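Local coordinates for tudor and KH domain-containing protein homolog (PDB 5YGB) that takes part in piRNA metabolism and transposon repression in the germline, binding the N-terminal tail of Piwi through its extended Tudor domain, at residues S10-P15 with K149-T154; S32-M37 with D68-R73; I76-P81 with T176-A181; Q89-Y94 with I104-I109; V124-A129 with P190-F195. The protein carries 1 engineered substitution. All blocks are in the same frame, centred on the assembly; numbering follows the deposited sequence.

Contact 1 of 5, residues S10-P15 with K149-T154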
# COMPACT_ATOMS: atom_id res chain seq x y z
N SER A 10 4.46 4.32 -2.06
CA SER A 10 4.94 2.96 -1.79
C SER A 10 4.27 1.90 -2.67
O SER A 10 4.82 0.82 -2.85
CB SER A 10 4.74 2.59 -0.31
OG SER A 10 3.42 2.88 0.13
N ALA A 11 3.08 2.20 -3.19
CA ALA A 11 2.39 1.28 -4.08
C ALA A 11 1.44 2.08 -4.94
O ALA A 11 0.90 3.10 -4.50
CB ALA A 11 1.64 0.19 -3.29
N VAL A 12 1.21 1.61 -6.16
CA VAL A 12 0.31 2.25 -7.11
C VAL A 12 -0.60 1.25 -7.79
O VAL A 12 -0.14 0.25 -8.34
CB VAL A 12 1.09 3.00 -8.21
CG1 VAL A 12 0.15 3.45 -9.33
CG2 VAL A 12 1.87 4.18 -7.64
N ALA A 13 -1.90 1.52 -7.75
CA ALA A 13 -2.85 0.87 -8.66
C ALA A 13 -3.12 1.79 -9.86
O ALA A 13 -3.10 1.36 -11.01
CB ALA A 13 -4.13 0.52 -7.95
N SER A 14 -3.38 3.06 -9.57
CA SER A 14 -3.63 4.05 -10.62
C SER A 14 -3.41 5.44 -10.03
O SER A 14 -3.18 5.56 -8.83
CB SER A 14 -5.05 3.90 -11.17
OG SER A 14 -5.97 4.64 -10.39
N PRO A 15 -3.47 6.50 -10.87
CA PRO A 15 -3.36 7.85 -10.28
C PRO A 15 -4.46 8.16 -9.27
O PRO A 15 -4.28 9.07 -8.46
CB PRO A 15 -3.47 8.78 -11.50
CG PRO A 15 -2.99 7.94 -12.65
CD PRO A 15 -3.50 6.56 -12.35
N LYS A 149 3.07 6.34 -16.53
CA LYS A 149 3.62 7.68 -16.35
C LYS A 149 3.57 8.08 -14.88
O LYS A 149 4.53 8.66 -14.36
CB LYS A 149 2.87 8.70 -17.21
CG LYS A 149 3.41 10.12 -17.10
CD LYS A 149 4.85 10.21 -17.56
CE LYS A 149 5.35 11.65 -17.54
NZ LYS A 149 6.69 11.81 -18.18
N PHE A 150 2.47 7.77 -14.21
CA PHE A 150 2.35 8.10 -12.80
C PHE A 150 3.37 7.30 -11.95
O PHE A 150 3.98 7.84 -11.03
CB PHE A 150 0.92 7.85 -12.31
CG PHE A 150 0.68 8.26 -10.89
CD1 PHE A 150 0.63 9.60 -10.54
CD2 PHE A 150 0.53 7.30 -9.90
CE1 PHE A 150 0.41 9.99 -9.22
CE2 PHE A 150 0.32 7.68 -8.57
CZ PHE A 150 0.26 9.03 -8.23
N GLU A 151 3.56 6.03 -12.27
CA GLU A 151 4.58 5.22 -11.61
C GLU A 151 5.97 5.83 -11.81
O GLU A 151 6.77 5.85 -10.88
CB GLU A 151 4.55 3.78 -12.12
CG GLU A 151 3.31 3.02 -11.66
CD GLU A 151 3.17 1.65 -12.29
OE1 GLU A 151 3.58 1.49 -13.46
OE2 GLU A 151 2.65 0.75 -11.62
N GLU A 152 6.24 6.31 -13.02
CA GLU A 152 7.52 6.94 -13.33
C GLU A 152 7.73 8.24 -12.56
O GLU A 152 8.80 8.46 -11.99
CB GLU A 152 7.62 7.22 -14.83
CG GLU A 152 7.70 5.98 -15.71
CD GLU A 152 7.74 6.33 -17.20
OE1 GLU A 152 6.68 6.25 -17.86
OE2 GLU A 152 8.83 6.68 -17.70
N LEU A 153 6.73 9.11 -12.57
CA LEU A 153 6.87 10.41 -11.91
C LEU A 153 7.01 10.26 -10.39
O LEU A 153 7.70 11.04 -9.74
CB LEU A 153 5.68 11.30 -12.24
CG LEU A 153 5.57 11.74 -13.70
CD1 LEU A 153 4.28 12.53 -13.94
CD2 LEU A 153 6.79 12.56 -14.12
N THR A 154 6.35 9.25 -9.83
CA THR A 154 6.44 9.02 -8.39
C THR A 154 7.61 8.12 -8.01
O THR A 154 7.96 8.04 -6.84
CB THR A 154 5.15 8.39 -7.82
OG1 THR A 154 4.91 7.13 -8.44
CG2 THR A 154 3.95 9.31 -8.03
O HOH W 1 0.76 -0.73 -10.85
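P15 and F150 meet face-on: P15 CA stands over the middle of the F150 ring, 4.0 Å from its centroid and only 11° off the ring normal, a CH-pi contact. T154 CG2 covers the other face, nearer the rim, so the ring is sandwiched between the chain after strand 5-12 and its own helix. F150 CG lies anti to the backbone N (chi1 -176°), 4.1 Å from P15 CG.

The remaining apolar packing is at the ring's edge and root. V12 CG1 sits in the ring plane, 3.9 Å from F150 CD2, and V12 CG2 is equally close to F150 CE2. P15 CG packs against F150 CB at 3.9 Å, while E151 CG touches V12 CG1. An alanine at F150 would probably leave P15 CA without its aromatic face and open a gap between P15 and T154, V12 losing its ring-edge neighbour.

No direct hydrogen bond joins the two segments. One water gives a hydrogen to V12 O at 2.8 Å and another to E151 OE2, bridging strand to helix. Within the helix, F150 O is gripped twice, by T154 N and by T154 OG1 at 2.8 Å, the two donors arriving from opposite faces of the carbonyl plane; the second bond would favour the rotation that sets T154 CG2 against the ring.

F18, I205 and M209 add further apolar cover to F150. A helix placed between the third and fourth strands and packed on a five-stranded sheet of order 1-2-3-5-4 is the OB fold, here the SN-like part of an extended Tudor domain.

Contact 2 of 5, residues S32-M37 with D68-R73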
# COMPACT_ATOMS: atom_id res chain seq x y z
N SER A 32 13.53 -0.16 10.17
CA SER A 32 14.07 -0.96 11.26
C SER A 32 13.20 -2.17 11.55
O SER A 32 13.70 -3.27 11.80
CB SER A 32 14.22 -0.11 12.51
OG SER A 32 15.18 0.92 12.30
N MET A 33 11.88 -1.99 11.51
CA MET A 33 10.95 -3.07 11.79
C MET A 33 10.99 -4.13 10.70
O MET A 33 10.93 -5.33 10.99
CB MET A 33 9.54 -2.52 11.94
CG MET A 33 8.53 -3.60 12.35
SD MET A 33 6.82 -3.01 12.35
CE MET A 33 6.59 -2.74 10.62
N VAL A 34 11.07 -3.71 9.44
CA VAL A 34 11.16 -4.70 8.37
C VAL A 34 12.43 -5.53 8.55
O VAL A 34 12.39 -6.76 8.45
CB VAL A 34 11.14 -4.04 6.97
CG1 VAL A 34 11.34 -5.10 5.90
CG2 VAL A 34 9.82 -3.33 6.76
N GLN A 35 13.55 -4.90 8.86
CA GLN A 35 14.78 -5.64 9.13
C GLN A 35 14.61 -6.61 10.30
O GLN A 35 15.00 -7.78 10.21
CB GLN A 35 15.93 -4.67 9.41
CG GLN A 35 17.28 -5.36 9.56
CD GLN A 35 18.34 -4.42 10.10
OE1 GLN A 35 18.20 -3.21 10.04
NE2 GLN A 35 19.42 -4.99 10.63
N GLU A 36 14.01 -6.14 11.39
CA GLU A 36 13.90 -6.99 12.57
C GLU A 36 12.92 -8.14 12.36
O GLU A 36 13.19 -9.28 12.76
CB GLU A 36 13.49 -6.18 13.80
CG GLU A 36 13.41 -7.04 15.03
CD GLU A 36 13.02 -6.30 16.29
OE1 GLU A 36 12.80 -5.07 16.23
OE2 GLU A 36 12.94 -6.97 17.34
N MET A 37 11.79 -7.86 11.72
CA MET A 37 10.82 -8.92 11.44
C MET A 37 11.44 -9.97 10.53
O MET A 37 11.25 -11.17 10.72
CB MET A 37 9.53 -8.36 10.82
CG MET A 37 8.63 -7.70 11.83
SD MET A 37 7.07 -7.05 11.20
CE MET A 37 6.37 -8.51 10.42
N ASP A 68 10.94 -10.50 -2.40
CA ASP A 68 12.14 -9.97 -1.77
C ASP A 68 12.57 -10.73 -0.53
O ASP A 68 13.55 -10.36 0.13
CB ASP A 68 11.93 -8.49 -1.43
CG ASP A 68 10.69 -8.25 -0.58
OD1 ASP A 68 10.17 -9.22 0.02
OD2 ASP A 68 10.24 -7.09 -0.50
N GLU A 69 11.83 -11.79 -0.20
CA GLU A 69 12.13 -12.63 0.97
C GLU A 69 12.11 -11.86 2.29
O GLU A 69 12.74 -12.28 3.27
CB GLU A 69 13.49 -13.33 0.80
CG GLU A 69 13.54 -14.35 -0.33
CD GLU A 69 14.96 -14.67 -0.76
OE1 GLU A 69 15.87 -14.68 0.10
OE2 GLU A 69 15.18 -14.92 -1.97
N LYS A 70 11.38 -10.75 2.34
CA LYS A 70 11.27 -10.00 3.59
C LYS A 70 9.92 -10.27 4.24
O LYS A 70 8.98 -10.71 3.58
CB LYS A 70 11.47 -8.50 3.35
CG LYS A 70 12.85 -8.16 2.80
CD LYS A 70 12.98 -6.70 2.41
CE LYS A 70 14.42 -6.33 2.09
NZ LYS A 70 15.34 -6.51 3.26
N TRP A 71 9.84 -10.04 5.56
CA TRP A 71 8.61 -10.27 6.32
C TRP A 71 7.92 -8.96 6.63
O TRP A 71 8.56 -8.00 7.08
CB TRP A 71 8.92 -11.03 7.61
CG TRP A 71 9.20 -12.49 7.38
CD1 TRP A 71 10.38 -13.04 6.96
CD2 TRP A 71 8.29 -13.57 7.54
NE1 TRP A 71 10.26 -14.40 6.86
CE2 TRP A 71 8.98 -14.76 7.21
CE3 TRP A 71 6.95 -13.66 7.94
CZ2 TRP A 71 8.38 -16.02 7.27
CZ3 TRP A 71 6.36 -14.91 8.01
CH2 TRP A 71 7.07 -16.07 7.66
N TYR A 72 6.62 -8.95 6.39
CA TYR A 72 5.80 -7.74 6.47
C TYR A 72 4.58 -7.93 7.36
O TYR A 72 4.07 -9.04 7.49
CB TYR A 72 5.34 -7.34 5.06
CG TYR A 72 6.50 -6.90 4.19
CD1 TYR A 72 7.04 -5.63 4.33
CD2 TYR A 72 7.07 -7.77 3.26
CE1 TYR A 72 8.11 -5.21 3.55
CE2 TYR A 72 8.14 -7.35 2.47
CZ TYR A 72 8.65 -6.08 2.63
OH TYR A 72 9.71 -5.65 1.86
N ARG A 73 4.11 -6.83 7.93
CA ARG A 73 2.80 -6.83 8.60
C ARG A 73 1.69 -6.84 7.56
O ARG A 73 1.72 -6.09 6.58
CB ARG A 73 2.65 -5.60 9.51
CG ARG A 73 3.73 -5.50 10.59
CD ARG A 73 3.40 -4.47 11.66
NE ARG A 73 3.32 -3.12 11.13
CZ ARG A 73 3.02 -2.06 11.87
NH1 ARG A 73 2.77 -2.21 13.17
NH2 ARG A 73 2.95 -0.85 11.32
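M33 and M37 from helix 25-41 lie across R73 at about right angles, two thioethers laid on one arginine. The helix is the long linker of the extended Tudor domain, and here it packs on the start of strand 70-81 in the Tudor barrel, with segment axes 7.1 Å apart.

Start at R73 CB. The chain leaves it with CG anti to the carbonyl carbon (chi1 -58°), and CG comes to 3.7 Å from M37 SD. CD, next along, touches both SD and CE of M33. NE has the closest approach, 3.3 Å from M33 CE, after which the guanidinium group spreads beneath M33, whose sulfur stands 3.7 Å above its plane, toward the rim. The polar bonds go elsewhere: NH2 forms a salt bridge with D97, and NH1 bonds to the carbonyl oxygens of F116 and L119. The charge is thus buried under methionine yet well provided with acceptors, which would fix the rotation of the planar group.

M37 works on the strand's backbone as well. Its bend at chi3 swings CE over to Y72 C, 3.6 Å away, and its CB reaches W71 O. The W71 indole leads off toward Y41 and the neighbouring strand 60-65.

V34 closes the other end. Its CG1 is 4.0 Å from Y72 CE1 and also brushes K70 CD. The Y72 ring is steadied by D68: Y72 OH donates to D68 OD2 at 2.8 Å from above the carboxylate plane, while K70 N donates to D68 OD1 at 3.0 Å, completing an Asx turn.

Contact 3 of 5, residues I76-P81 with T176-A181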
# COMPACT_ATOMS: atom_id res chain seq x y z
N ILE A 76 -5.45 -9.81 7.01
CA ILE A 76 -6.22 -10.76 6.22
C ILE A 76 -7.52 -10.10 5.76
O ILE A 76 -8.34 -9.66 6.58
CB ILE A 76 -6.52 -12.04 7.02
CG1 ILE A 76 -5.21 -12.72 7.43
CG2 ILE A 76 -7.42 -12.99 6.20
CD1 ILE A 76 -5.40 -14.05 8.15
N VAL A 77 -7.70 -9.99 4.45
CA VAL A 77 -8.93 -9.38 3.96
C VAL A 77 -9.88 -10.40 3.33
O VAL A 77 -11.06 -10.09 3.14
CB VAL A 77 -8.64 -8.24 2.97
CG1 VAL A 77 -7.85 -7.13 3.68
CG2 VAL A 77 -7.90 -8.74 1.77
N ASP A 78 -9.40 -11.60 3.04
CA ASP A 78 -10.27 -12.66 2.53
C ASP A 78 -9.57 -14.00 2.70
O ASP A 78 -8.34 -14.07 2.76
CB ASP A 78 -10.65 -12.41 1.06
CG ASP A 78 -12.01 -12.99 0.68
OD1 ASP A 78 -12.64 -13.71 1.49
OD2 ASP A 78 -12.46 -12.71 -0.46
N ILE A 79 -10.37 -15.06 2.78
CA ILE A 79 -9.88 -16.42 2.89
C ILE A 79 -10.75 -17.29 2.00
O ILE A 79 -11.98 -17.21 2.06
CB ILE A 79 -9.94 -16.95 4.34
CG1 ILE A 79 -9.14 -16.06 5.30
CG2 ILE A 79 -9.46 -18.39 4.41
CD1 ILE A 79 -9.33 -16.45 6.75
N MET A 80 -10.13 -18.13 1.18
CA MET A 80 -10.89 -18.97 0.26
C MET A 80 -10.20 -20.31 0.11
O MET A 80 -9.01 -20.43 0.39
CB MET A 80 -11.03 -18.28 -1.09
CG MET A 80 -9.72 -17.82 -1.66
SD MET A 80 -9.84 -16.11 -2.19
CE MET A 80 -9.70 -15.29 -0.62
N PRO A 81 -10.95 -21.35 -0.31
CA PRO A 81 -10.26 -22.63 -0.47
C PRO A 81 -9.30 -22.62 -1.65
O PRO A 81 -9.54 -21.94 -2.65
CB PRO A 81 -11.40 -23.63 -0.70
CG PRO A 81 -12.63 -22.93 -0.21
CD PRO A 81 -12.41 -21.47 -0.46
N THR A 176 -15.68 -3.61 -4.90
CA THR A 176 -16.06 -4.74 -5.74
C THR A 176 -15.11 -5.91 -5.49
O THR A 176 -15.27 -6.99 -6.05
CB THR A 176 -16.04 -4.38 -7.24
OG1 THR A 176 -14.70 -4.03 -7.63
CG2 THR A 176 -16.97 -3.21 -7.52
N THR A 177 -14.11 -5.66 -4.65
CA THR A 177 -13.13 -6.67 -4.27
C THR A 177 -12.87 -6.56 -2.77
O THR A 177 -13.31 -5.61 -2.13
CB THR A 177 -11.80 -6.50 -5.03
OG1 THR A 177 -11.19 -5.26 -4.65
CG2 THR A 177 -12.03 -6.51 -6.54
N ALA A 178 -12.16 -7.53 -2.21
CA ALA A 178 -11.84 -7.50 -0.79
C ALA A 178 -10.82 -6.41 -0.49
O ALA A 178 -9.79 -6.32 -1.16
CB ALA A 178 -11.33 -8.85 -0.32
N VAL A 179 -11.11 -5.59 0.51
CA VAL A 179 -10.24 -4.49 0.88
C VAL A 179 -10.06 -4.44 2.39
O VAL A 179 -10.70 -5.18 3.13
CB VAL A 179 -10.79 -3.13 0.39
CG1 VAL A 179 -10.71 -3.04 -1.13
CG2 VAL A 179 -12.22 -2.94 0.88
N SER A 180 -9.17 -3.56 2.84
CA SER A 180 -8.90 -3.38 4.26
C SER A 180 -10.15 -3.01 5.07
O SER A 180 -11.07 -2.35 4.56
CB SER A 180 -7.84 -2.30 4.45
OG SER A 180 -7.68 -2.03 5.83
N ALA A 181 -10.18 -3.41 6.33
CA ALA A 181 -11.26 -3.00 7.22
C ALA A 181 -11.24 -1.48 7.42
O ALA A 181 -12.25 -0.89 7.79
CB ALA A 181 -11.16 -3.71 8.56
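V77 and A178 bring a strand of the Tudor barrel up against the loop between strands 162-171 and 188-195 of the SN-like, OB-fold part. V77 and D78 both face D92 in a classic beta bulge, and the bulge turns the two consecutive side chains toward the same loop.

The two methyls of V77 touch different parts of the loop. CG1 is anti to the carbonyl carbon and presses on V179 O at 3.5 Å, while CG2, placed between the backbone N and the carbonyl carbon, meets A178 CB at 4.0 Å. A178 CB also rests on V77 O, 3.7 Å away.

D78 meets A178 chiefly through CB, 3.9 Å from A178 CB, with OD2 beside it. Its CG is roughly anti to the backbone N (chi1 -151°), and the nearly flat chi2 brings OD1 round to I79 N. An alanine in place of D78 would keep that CB contact but would probably leave I79 N without this acceptor and bare one side of A178 CB, where OD2 lies.

E75, just before the strand segment, takes S180 OG and A181 N on its two carboxylate oxygens. The I79 N to D78 OD1 bond is 2.9 Å long and bent, 132° at the hydrogen, arriving on the anti side 34° out of the carboxylate plane.

Contact 4 of 5, residues Q89-Y94 with I104-I109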
# COMPACT_ATOMS: atom_id res chain seq x y z
N GLN A 89 -6.26 -23.40 2.42
CA GLN A 89 -6.82 -22.10 2.06
C GLN A 89 -5.81 -21.25 1.30
O GLN A 89 -4.61 -21.51 1.31
CB GLN A 89 -7.30 -21.38 3.32
CG GLN A 89 -8.57 -22.01 3.90
CD GLN A 89 -8.85 -21.60 5.34
OE1 GLN A 89 -7.95 -21.16 6.07
NE2 GLN A 89 -10.11 -21.72 5.75
N VAL A 90 -6.34 -20.25 0.60
CA VAL A 90 -5.55 -19.19 -0.01
C VAL A 90 -5.96 -17.92 0.72
O VAL A 90 -7.15 -17.68 0.92
CB VAL A 90 -5.80 -19.08 -1.54
CG1 VAL A 90 -5.02 -17.90 -2.13
CG2 VAL A 90 -5.42 -20.38 -2.23
N ILE A 91 -4.99 -17.12 1.14
CA ILE A 91 -5.25 -15.96 1.99
C ILE A 91 -4.96 -14.68 1.24
O ILE A 91 -3.86 -14.49 0.72
CB ILE A 91 -4.39 -16.00 3.28
CG1 ILE A 91 -4.46 -17.38 3.94
CG2 ILE A 91 -4.77 -14.88 4.24
CD1 ILE A 91 -5.79 -17.68 4.56
N ASP A 92 -5.95 -13.80 1.17
CA ASP A 92 -5.80 -12.48 0.57
C ASP A 92 -5.27 -11.52 1.65
O ASP A 92 -5.98 -11.25 2.63
CB ASP A 92 -7.16 -12.02 0.01
CG ASP A 92 -7.08 -10.76 -0.83
OD1 ASP A 92 -5.97 -10.25 -1.06
OD2 ASP A 92 -8.15 -10.31 -1.29
N LEU A 93 -4.05 -11.02 1.46
CA LEU A 93 -3.39 -10.15 2.43
C LEU A 93 -3.25 -8.72 1.92
O LEU A 93 -2.86 -8.52 0.77
CB LEU A 93 -2.00 -10.67 2.75
CG LEU A 93 -1.91 -12.00 3.50
CD1 LEU A 93 -0.46 -12.34 3.73
CD2 LEU A 93 -2.66 -11.95 4.82
N TYR A 94 -3.56 -7.76 2.78
CA TYR A 94 -3.28 -6.35 2.52
C TYR A 94 -2.06 -5.96 3.36
O TYR A 94 -2.06 -6.11 4.58
CB TYR A 94 -4.52 -5.49 2.87
CG TYR A 94 -4.22 -4.01 2.93
CD1 TYR A 94 -3.93 -3.31 1.77
CD2 TYR A 94 -4.24 -3.32 4.14
CE1 TYR A 94 -3.64 -1.95 1.81
CE2 TYR A 94 -3.96 -1.97 4.18
CZ TYR A 94 -3.65 -1.30 3.02
OH TYR A 94 -3.35 0.05 3.07
N ILE A 104 -1.66 -15.28 -0.78
CA ILE A 104 -0.51 -15.96 -0.20
C ILE A 104 -0.94 -17.28 0.42
O ILE A 104 -2.03 -17.37 0.99
CB ILE A 104 0.18 -15.07 0.88
CG1 ILE A 104 0.62 -13.74 0.26
CG2 ILE A 104 1.37 -15.76 1.51
CD1 ILE A 104 1.65 -13.89 -0.84
N SER A 105 -0.10 -18.30 0.31
CA SER A 105 -0.32 -19.55 1.02
C SER A 105 -0.12 -19.38 2.53
O SER A 105 0.77 -18.64 2.95
CB SER A 105 0.63 -20.62 0.51
OG SER A 105 0.71 -21.69 1.43
N PRO A 106 -0.92 -20.08 3.34
CA PRO A 106 -0.74 -20.06 4.80
C PRO A 106 0.65 -20.50 5.22
O PRO A 106 1.12 -20.12 6.30
CB PRO A 106 -1.79 -21.06 5.29
CG PRO A 106 -2.80 -21.12 4.21
CD PRO A 106 -2.06 -20.91 2.93
N ALA A 107 1.33 -21.29 4.39
CA ALA A 107 2.68 -21.73 4.70
C ALA A 107 3.63 -20.55 4.87
O ALA A 107 4.67 -20.67 5.52
CB ALA A 107 3.20 -22.66 3.61
N ASP A 108 3.26 -19.40 4.30
CA ASP A 108 4.12 -18.22 4.31
C ASP A 108 3.68 -17.15 5.32
O ASP A 108 4.11 -15.99 5.23
CB ASP A 108 4.15 -17.59 2.91
CG ASP A 108 4.92 -18.43 1.91
OD1 ASP A 108 5.71 -19.29 2.34
OD2 ASP A 108 4.75 -18.21 0.69
N ILE A 109 2.85 -17.55 6.28
CA ILE A 109 2.25 -16.62 7.23
C ILE A 109 2.50 -17.10 8.66
O ILE A 109 2.50 -18.31 8.91
CB ILE A 109 0.74 -16.48 6.98
CG1 ILE A 109 0.50 -16.00 5.55
CG2 ILE A 109 0.10 -15.55 7.99
CD1 ILE A 109 -0.96 -16.06 5.09
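I91 and I104 share two backbone hydrogen bonds, I91 N to I104 O at 3.0 Å and I104 N to I91 O at 2.8 Å, an antiparallel hydrogen-bonded pair between strands 89-95 and 101-104 of the Tudor barrel. Both bonds are fairly straight, 158° and 160° at the hydrogen.

Side chains close over one face of this pair. The L93 side chain crosses that of I104 at about a right angle, its CD1 3.9 Å from I104 CG1, and L93 CD1 meets I109 CD1 tip to tip at 4.0 Å. That same I109 methyl lies against I91 CB and CG1, so one CD1 fills the angle between I91 and L93. I109 CG1, anti to the carbonyl carbon (chi1 -58°), extends on through an anti chi2 to put the methyl there. P106 ends the strand pairing: its CD is 3.1 Å from Q89 O, where a ring carbon takes the place of an N-H, and its CG touches I91 CG1.

What returns I109 to I91 and L93 is the turn at 105-109. S105 OG accepts from A107 N at 3.1 Å in an ST turn, while D108 N bonds to S105 O and I109 N to P106 O. Beyond that, V61 packs on both L93 and I109, and I79 on I91.

Polar backbone pairing at I91 and I104 beside a purely aliphatic cluster implies two kinds of hold: the bonds set the register, while the aliphatic side chains probably contribute by close fit alone.

Contact 5 of 5, residues V124-A129 with P190-F195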
# COMPACT_ATOMS: atom_id res chain seq x y z
N VAL A 124 -1.06 5.02 3.63
CA VAL A 124 -2.36 5.68 3.50
C VAL A 124 -2.78 5.73 2.04
O VAL A 124 -2.05 6.26 1.19
CB VAL A 124 -2.34 7.10 4.06
CG1 VAL A 124 -3.70 7.76 3.84
CG2 VAL A 124 -2.01 7.09 5.55
N GLU A 125 -3.95 5.17 1.75
CA GLU A 125 -4.51 5.18 0.41
C GLU A 125 -4.99 6.59 0.05
O GLU A 125 -5.68 7.23 0.84
CB GLU A 125 -5.67 4.18 0.28
CG GLU A 125 -6.05 3.89 -1.15
CD GLU A 125 -7.33 3.08 -1.27
OE1 GLU A 125 -7.70 2.40 -0.30
OE2 GLU A 125 -7.95 3.15 -2.35
N CYS A 126 -4.62 7.05 -1.14
CA CYS A 126 -4.93 8.39 -1.62
C CYS A 126 -5.36 8.34 -3.07
O CYS A 126 -5.17 7.33 -3.75
CB CYS A 126 -3.71 9.32 -1.55
SG CYS A 126 -2.97 9.57 0.07
N PHE A 127 -5.91 9.45 -3.54
CA PHE A 127 -6.02 9.69 -4.98
C PHE A 127 -5.35 11.01 -5.33
O PHE A 127 -5.15 11.86 -4.46
CB PHE A 127 -7.50 9.65 -5.43
CG PHE A 127 -8.35 10.82 -4.95
CD1 PHE A 127 -8.93 10.81 -3.69
CD2 PHE A 127 -8.63 11.89 -5.79
CE1 PHE A 127 -9.73 11.86 -3.26
CE2 PHE A 127 -9.43 12.93 -5.37
CZ PHE A 127 -9.98 12.91 -4.10
N LEU A 128 -4.97 11.16 -6.59
CA LEU A 128 -4.38 12.40 -7.06
C LEU A 128 -5.50 13.39 -7.34
O LEU A 128 -6.35 13.12 -8.18
CB LEU A 128 -3.52 12.18 -8.31
CG LEU A 128 -2.63 13.34 -8.75
CD1 LEU A 128 -1.55 13.58 -7.70
CD2 LEU A 128 -2.02 13.05 -10.12
N ALA A 129 -5.52 14.51 -6.63
CA ALA A 129 -6.60 15.49 -6.80
C ALA A 129 -6.58 16.15 -8.18
O ALA A 129 -5.53 16.29 -8.81
CB ALA A 129 -6.51 16.54 -5.72
N PRO A 190 -8.33 10.53 1.10
CA PRO A 190 -7.69 11.84 0.89
C PRO A 190 -7.26 12.06 -0.56
O PRO A 190 -6.70 11.15 -1.18
CB PRO A 190 -6.45 11.80 1.79
CG PRO A 190 -6.61 10.60 2.66
CD PRO A 190 -7.51 9.64 1.94
N GLY A 191 -7.53 13.25 -1.08
CA GLY A 191 -7.08 13.67 -2.39
C GLY A 191 -5.91 14.60 -2.21
O GLY A 191 -6.01 15.60 -1.48
N VAL A 192 -4.79 14.28 -2.85
CA VAL A 192 -3.55 15.01 -2.62
C VAL A 192 -3.01 15.67 -3.87
O VAL A 192 -3.26 15.22 -4.99
CB VAL A 192 -2.44 14.09 -2.03
CG1 VAL A 192 -2.84 13.59 -0.65
CG2 VAL A 192 -2.10 12.92 -2.97
N GLU A 193 -2.26 16.74 -3.63
CA GLU A 193 -1.32 17.28 -4.60
C GLU A 193 0.04 16.64 -4.34
O GLU A 193 0.40 16.40 -3.19
CB GLU A 193 -1.20 18.80 -4.47
CG GLU A 193 -2.45 19.55 -4.79
CD GLU A 193 -2.22 21.04 -4.91
OE1 GLU A 193 -1.14 21.52 -4.50
OE2 GLU A 193 -3.13 21.73 -5.43
N LEU A 194 0.80 16.37 -5.39
CA LEU A 194 2.13 15.80 -5.23
C LEU A 194 3.09 16.59 -6.06
O LEU A 194 2.81 16.91 -7.21
CB LEU A 194 2.19 14.35 -5.70
CG LEU A 194 1.46 13.24 -4.97
CD1 LEU A 194 1.66 11.94 -5.72
CD2 LEU A 194 1.97 13.14 -3.54
N PHE A 195 4.26 16.88 -5.51
CA PHE A 195 5.31 17.32 -6.40
C PHE A 195 6.66 16.84 -5.96
O PHE A 195 6.89 16.51 -4.80
CB PHE A 195 5.29 18.83 -6.58
CG PHE A 195 5.70 19.60 -5.38
CD1 PHE A 195 7.04 19.93 -5.18
CD2 PHE A 195 4.76 20.06 -4.47
CE1 PHE A 195 7.42 20.67 -4.08
CE2 PHE A 195 5.13 20.80 -3.37
CZ PHE A 195 6.46 21.11 -3.17
O HOH W 2 -3.22 16.89 -7.52
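F127 lays its ring flat on G191. The CA of G191 is 3.5 Å from the ring centroid, 19° off the normal, and nearest to F127 CE1 at 3.3 Å. That closeness depends on glycine: a CB on G191 would run into F127 CZ. F127 CG sits between the backbone N and the carbonyl carbon (chi1 70°), 4.0 Å from G191 CA. K170 adds a cation-pi contact to the same ring.

Three backbone bonds run beneath this packing, in the order expected of parallel strands. F127 N donates to P190 O at 3.0 Å, V192 N to F127 O at 2.9 Å, and A129 N to V192 O at 2.9 Å. The second is nearly collinear with its carbonyl, whereas the third comes in tilted from the carbonyl plane, at the end of the ladder.

These are the third and fifth strands of the OB fold in the SN-like part, its one parallel pairing; the segments splay at 61° between their axes, and strands 17-22 and 162-171 continue the sheet on their outer edges.

Packing is slacker on the face with C126 and L128, where C126 SG faces V192 CG1 and L128 CD1 meets L194 CG, both at 4.1 Å. At the 124-125 end the strands part. V124 CG1 only grazes P190 CG, and E125 O, buried against P190 CD at 3.2 Å, has no hydrogen-bond partner, since proline offers no N-H; the E125 carboxylate turns to R172. At the far end a water donates to both A129 O and V192 O.

Contacts 1 and 5 build the SN-like OB fold and share one core: their centres are 11 Å apart, P15 O takes a probable hydrogen bond from L128 N, and the F150 ring packs on L128 and L194. Contact 4 lies within the Tudor barrel, contact 2 packs the linker helix on it, and contact 3, the smallest, brings a loop of the SN-like part against it. Contacts 2 and 3 both use strand 70-81, and 3 and 4 join through the M80-V90 and V77-D92 bonds. Contacts 2 and 5 are the buried ones; 1, 3 and 4 are partly open. Backbone pairing carries 4 and 5, while 1, 2 and 3 have no direct hydrogen bond across.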